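Prephenate dehydratase (Arthrobacter aurescens, PDB 3MWB) probably catalyses the conversion of prephenate to 3-phenylpyruvate, with loss of carbon dioxide and water, in L-phenylalanine biosynthesis, and binds L-phenylalanine. Local coordinates at residues 21-26 with 184-189; 42-47 with 72-77. One frame throughout, in Å; residues are numbered along the deposited sequence.

Interaction 1: residues 21-26 with 184-189; sequences AALMQV and FILVSR
Ala22 and Phe184 show how a small residue on a helix can serve as the partner of an aromatic ring on a strand. The methyl group of Ala22 comes down over one face of the ring in a CH-pi contact, CB lying 3.5 Å from the ring centroid and 17° off the normal. It sits slightly toward the rim, so CE1 of Phe184 is the ring atom nearest to Ala22 CB, at 3.4 Å. The ring is brought under the methyl group by a side chain whose CG is anti to the carbonyl carbon (chi1 -63°). With alanine in place of Phe184, the Ala22 methyl group would probably lose the ring face it rests on, and a gap would be likely to open between helix and strand.

This is the packing of a helix on the central sheet of a lobe with the type II periplasmic-binding-protein fold. Helix 18-23 links the parallel strands 8-12 and 33-37 in a beta-alpha-beta crossover. Strand 181-188 returns from the other lobe and is inserted antiparallel between strands 54-60 and 81-89, with backbone bonds to both.

The remaining contacts are aliphatic and centre on Leu186, whose two methyl groups divide the work. CD2 approaches Val26 CG1 at 4.3 Å, while CD1 meets Leu23 CD1 more loosely, at 4.5 Å. Met56 of strand 54-60 touches both Val26 and Leu186, and Tyr9 of strand 8-12 touches both Leu23 and Leu186.

Backbone bonds hold the chain that leads to Val26. A type I turn runs from Leu23 to Val26, with Val26 N bonded to Leu23 O at 3.0 Å. Overlapping this turn and starting one residue earlier, Gln25 N is hydrogen-bonded to Ala22 O at 3.2 Å.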
loop_
_atom_site.group_PDB
_atom_site.type_symbol
_atom_site.label_atom_id
_atom_site.label_comp_id
_atom_site.label_asym_id
_atom_site.label_seq_id
_atom_site.Cartn_x
_atom_site.Cartn_y
_atom_site.Cartn_z
ATOM N N ALA A 21 -3.750 -34.057 28.158
ATOM C CA ALA A 21 -2.421 -34.557 27.778
ATOM C C ALA A 21 -1.443 -33.418 27.516
ATOM O O ALA A 21 -0.290 -33.496 27.904
ATOM C CB ALA A 21 -2.516 -35.493 26.561
ATOM N N ALA A 22 -1.934 -32.351 26.886
ATOM C CA ALA A 22 -1.142 -31.155 26.578
ATOM C C ALA A 22 -0.787 -30.324 27.810
ATOM O O ALA A 22 0.340 -29.870 27.948
ATOM C CB ALA A 22 -1.882 -30.292 25.565
ATOM N N LEU A 23 -1.761 -30.098 28.688
ATOM C CA LEU A 23 -1.493 -29.462 29.977
ATOM C C LEU A 23 -0.430 -30.238 30.734
ATOM O O LEU A 23 0.448 -29.654 31.371
ATOM C CB LEU A 23 -2.772 -29.412 30.826
ATOM C CG LEU A 23 -2.688 -28.734 32.198
ATOM C CD1 LEU A 23 -2.019 -27.340 32.112
ATOM C CD2 LEU A 23 -4.083 -28.640 32.815
HETATM N N MSE A 24 -0.522 -31.560 30.644
HETATM C CA MSE A 24 0.373 -32.474 31.364
HETATM C C MSE A 24 1.846 -32.287 31.010
HETATM O O MSE A 24 2.733 -32.677 31.783
HETATM C CB MSE A 24 -0.043 -33.929 31.124
HETATM C CG MSE A 24 -1.192 -34.387 32.001
HETATM SE SE MSE A 24 -0.761 -34.125 33.878
HETATM C CE MSE A 24 -0.200 -32.280 33.769
ATOM N N GLN A 25 2.105 -31.683 29.842
ATOM C CA GLN A 25 3.472 -31.449 29.336
ATOM C C GLN A 25 4.093 -30.143 29.852
ATOM O O GLN A 25 5.299 -29.945 29.757
ATOM C CB GLN A 25 3.520 -31.491 27.791
ATOM C CG GLN A 25 3.376 -30.126 27.083
ATOM C CD GLN A 25 3.809 -30.145 25.621
ATOM O OE1 GLN A 25 3.563 -31.103 24.896
ATOM N NE2 GLN A 25 4.443 -29.066 25.183
ATOM N N VAL A 26 3.261 -29.241 30.381
ATOM C CA VAL A 26 3.754 -27.956 30.925
ATOM C C VAL A 26 4.509 -28.198 32.227
ATOM O O VAL A 26 4.002 -28.905 33.093
ATOM C CB VAL A 26 2.598 -26.969 31.200
ATOM C CG1 VAL A 26 3.136 -25.593 31.595
ATOM C CG2 VAL A 26 1.686 -26.869 29.984
ATOM N N PHE A 184 -2.036 -25.428 21.325
ATOM C CA PHE A 184 -2.738 -24.980 22.516
ATOM C C PHE A 184 -2.139 -23.660 23.005
ATOM O O PHE A 184 -0.985 -23.349 22.705
ATOM C CB PHE A 184 -2.597 -26.020 23.649
ATOM C CG PHE A 184 -3.206 -27.367 23.340
ATOM C CD1 PHE A 184 -2.452 -28.358 22.681
ATOM C CD2 PHE A 184 -4.505 -27.667 23.748
ATOM C CE1 PHE A 184 -2.995 -29.620 22.412
ATOM C CE2 PHE A 184 -5.074 -28.917 23.487
ATOM C CZ PHE A 184 -4.310 -29.907 22.819
ATOM N N ILE A 185 -2.914 -22.917 23.792
ATOM C CA ILE A 185 -2.408 -21.729 24.468
ATOM C C ILE A 185 -2.754 -21.788 25.949
ATOM O O ILE A 185 -3.794 -22.320 26.349
ATOM C CB ILE A 185 -2.903 -20.383 23.819
ATOM C CG1 ILE A 185 -4.432 -20.380 23.656
ATOM C CG2 ILE A 185 -2.174 -20.129 22.504
ATOM C CD1 ILE A 185 -5.036 -19.043 23.251
ATOM N N LEU A 186 -1.852 -21.277 26.767
ATOM C CA LEU A 186 -2.072 -21.194 28.210
ATOM C C LEU A 186 -2.313 -19.727 28.536
ATOM O O LEU A 186 -1.477 -18.886 28.278
ATOM C CB LEU A 186 -0.842 -21.706 28.972
ATOM C CG LEU A 186 -0.917 -21.901 30.492
ATOM C CD1 LEU A 186 -1.902 -23.018 30.882
ATOM C CD2 LEU A 186 0.489 -22.224 31.033
ATOM N N VAL A 187 -3.472 -19.432 29.094
ATOM C CA VAL A 187 -3.923 -18.063 29.207
ATOM C C VAL A 187 -4.097 -17.635 30.666
ATOM O O VAL A 187 -4.746 -18.328 31.419
ATOM C CB VAL A 187 -5.248 -17.901 28.445
ATOM C CG1 VAL A 187 -5.697 -16.468 28.493
ATOM C CG2 VAL A 187 -5.065 -18.365 26.977
ATOM N N SER A 188 -3.530 -16.493 31.054
ATOM C CA SER A 188 -3.676 -15.993 32.423
ATOM C C SER A 188 -4.244 -14.579 32.428
ATOM O O SER A 188 -4.445 -13.982 31.362
ATOM C CB SER A 188 -2.324 -16.002 33.137
ATOM O OG SER A 188 -1.762 -17.297 33.145
ATOM N N ARG A 189 -4.495 -14.046 33.622
ATOM C CA ARG A 189 -4.794 -12.627 33.786
ATOM C C ARG A 189 -3.503 -11.839 33.458
ATOM O O ARG A 189 -2.413 -12.399 33.566
ATOM C CB ARG A 189 -5.234 -12.326 35.235
ATOM C CG ARG A 189 -6.557 -12.992 35.656
ATOM C CD ARG A 189 -6.992 -12.614 37.091
ATOM N NE ARG A 189 -6.044 -13.021 38.143
ATOM C CZ ARG A 189 -5.863 -14.268 38.594
ATOM N NH1 ARG A 189 -6.550 -15.298 38.102
ATOM N NH2 ARG A 189 -4.972 -14.490 39.542
#

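Interaction 2: residues 42-47 with 72-77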
loop_
_atom_site.group_PDB
_atom_site.type_symbol
_atom_site.label_atom_id
_atom_site.label_comp_id
_atom_site.label_asym_id
_atom_site.label_seq_id
_atom_site.Cartn_x
_atom_site.Cartn_y
_atom_site.Cartn_z
ATOM N N THR A 42 -15.986 -21.510 30.162
ATOM C CA THR A 42 -15.931 -21.890 31.575
ATOM C C THR A 42 -14.493 -21.984 32.068
ATOM O O THR A 42 -14.191 -21.545 33.189
ATOM C CB THR A 42 -16.696 -23.203 31.832
ATOM O OG1 THR A 42 -18.082 -22.989 31.536
ATOM C CG2 THR A 42 -16.594 -23.622 33.301
ATOM N N ALA A 43 -13.604 -22.535 31.236
ATOM C CA ALA A 43 -12.176 -22.601 31.594
ATOM C C ALA A 43 -11.615 -21.203 31.836
ATOM O O ALA A 43 -10.920 -20.952 32.842
ATOM C CB ALA A 43 -11.349 -23.333 30.504
ATOM N N LEU A 44 -11.899 -20.294 30.906
ATOM C CA LEU A 44 -11.362 -18.931 30.977
ATOM C C LEU A 44 -12.021 -18.104 32.077
ATOM O O LEU A 44 -11.371 -17.276 32.728
ATOM C CB LEU A 44 -11.487 -18.233 29.618
ATOM C CG LEU A 44 -10.641 -18.841 28.474
ATOM C CD1 LEU A 44 -10.955 -18.170 27.136
ATOM C CD2 LEU A 44 -9.145 -18.740 28.729
ATOM N N GLU A 45 -13.314 -18.333 32.265
ATOM C CA GLU A 45 -14.094 -17.675 33.290
ATOM C C GLU A 45 -13.412 -17.842 34.642
ATOM O O GLU A 45 -13.263 -16.875 35.389
ATOM C CB GLU A 45 -15.431 -18.373 33.358
ATOM C CG GLU A 45 -16.591 -17.535 33.631
ATOM C CD GLU A 45 -17.856 -18.313 33.357
ATOM O OE1 GLU A 45 -18.518 -18.730 34.334
ATOM O OE2 GLU A 45 -18.162 -18.540 32.158
ATOM N N ARG A 46 -12.985 -19.067 34.943
ATOM C CA ARG A 46 -12.358 -19.341 36.236
ATOM C C ARG A 46 -11.083 -18.508 36.411
ATOM O O ARG A 46 -10.831 -17.968 37.494
ATOM C CB ARG A 46 -12.093 -20.849 36.433
ATOM N N VAL A 47 -10.306 -18.371 35.341
ATOM C CA VAL A 47 -9.094 -17.552 35.360
ATOM C C VAL A 47 -9.458 -16.077 35.586
ATOM O O VAL A 47 -8.917 -15.411 36.474
ATOM C CB VAL A 47 -8.267 -17.714 34.030
ATOM C CG1 VAL A 47 -7.125 -16.731 33.980
ATOM C CG2 VAL A 47 -7.749 -19.160 33.890
ATOM N N ASP A 72 -13.129 -16.751 19.890
ATOM C CA ASP A 72 -14.150 -15.771 20.262
ATOM C C ASP A 72 -13.966 -15.339 21.716
ATOM O O ASP A 72 -14.101 -14.149 22.045
ATOM C CB ASP A 72 -15.550 -16.334 19.993
ATOM C CG ASP A 72 -15.867 -16.400 18.503
ATOM O OD1 ASP A 72 -15.108 -15.796 17.709
ATOM O OD2 ASP A 72 -16.880 -17.032 18.125
ATOM N N ALA A 73 -13.629 -16.292 22.577
ATOM C CA ALA A 73 -13.565 -16.009 24.028
ATOM C C ALA A 73 -12.470 -14.996 24.399
ATOM O O ALA A 73 -12.683 -14.111 25.248
ATOM C CB ALA A 73 -13.391 -17.297 24.809
ATOM N N ILE A 74 -11.312 -15.110 23.744
ATOM C CA ILE A 74 -10.159 -14.258 24.059
ATOM C C ILE A 74 -10.247 -12.885 23.398
ATOM O O ILE A 74 -9.384 -12.033 23.609
ATOM C CB ILE A 74 -8.804 -14.940 23.701
ATOM C CG1 ILE A 74 -8.661 -15.131 22.180
ATOM C CG2 ILE A 74 -8.693 -16.285 24.424
ATOM C CD1 ILE A 74 -7.273 -15.623 21.750
ATOM N N ALA A 75 -11.298 -12.684 22.605
ATOM C CA ALA A 75 -11.492 -11.446 21.841
ATOM C C ALA A 75 -12.419 -10.474 22.536
ATOM O O ALA A 75 -12.631 -9.365 22.055
ATOM C CB ALA A 75 -12.034 -11.761 20.491
ATOM N N THR A 76 -13.004 -10.884 23.656
ATOM C CA THR A 76 -13.965 -10.017 24.351
ATOM C C THR A 76 -13.863 -10.252 25.828
ATOM O O THR A 76 -13.412 -11.311 26.248
ATOM C CB THR A 76 -15.444 -10.296 23.951
ATOM O OG1 THR A 76 -15.688 -11.711 23.935
ATOM C CG2 THR A 76 -15.788 -9.700 22.605
ATOM N N GLY A 77 -14.276 -9.253 26.602
ATOM C CA GLY A 77 -14.428 -9.393 28.044
ATOM C C GLY A 77 -13.149 -9.033 28.769
ATOM O O GLY A 77 -12.317 -8.284 28.248
#
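Ala73, which faces Leu44 across this contact, directly follows Asp72, whose carbonyl O accepts a bond from Ala75 N at 3.2 Å. Helix 67-73 ends here, and a type I turn follows from Ala73 to Thr76. The contact joins two of the connecting helices of the lobe with the type II periplasmic-binding-protein fold: helix 40-48, leading from strand 33-37 to 54-60, and helix 67-73, leading from 54-60 toward 81-89.

Polar partners surround it. Arg48, next along from the first segment, bonds to Ala73 O, and Asp72 forms a salt bridge with Arg236 of the ACT region. On the other helix, Glu45 makes a salt bridge with Arg119 of the second subunit.

Across the two segments the contact is wholly apolar and falls on one branch of Leu44. Its CD1 presses on Ala73 CB at 3.5 Å, closer than carbon atoms usually pack. Ile74, in the turn after the helix, receives the same methyl group. Its CG2 is anti to the carbonyl carbon, beside the backbone N, and from there lies 4.0 Å from Leu44 CD1.

In the fold
Strand 181-188 ties the two contacts together by using both of its faces. Interaction 1 lies on the side from which Phe184 and Leu186 project; Val187 projects from the other, its CB 4.0 Å from CD2 of Leu44 in interaction 2. Beyond the strand, Arg189 NH1 probably bonds to Val47 O at 2.9 Å. The two centres are about 14 Å apart. Neither contact lies at the phenylalanine pocket or at the magnesium-binding residues, but residues 72-77 border the ACT region: Asp72 and Ala75 touch Phe246, which falls between the pocket residues Tyr245 and Phe247 in sequence. Through residues 72-77, interaction 2 thus joins the prephenate dehydratase lobe to the domain that binds L-phenylalanine.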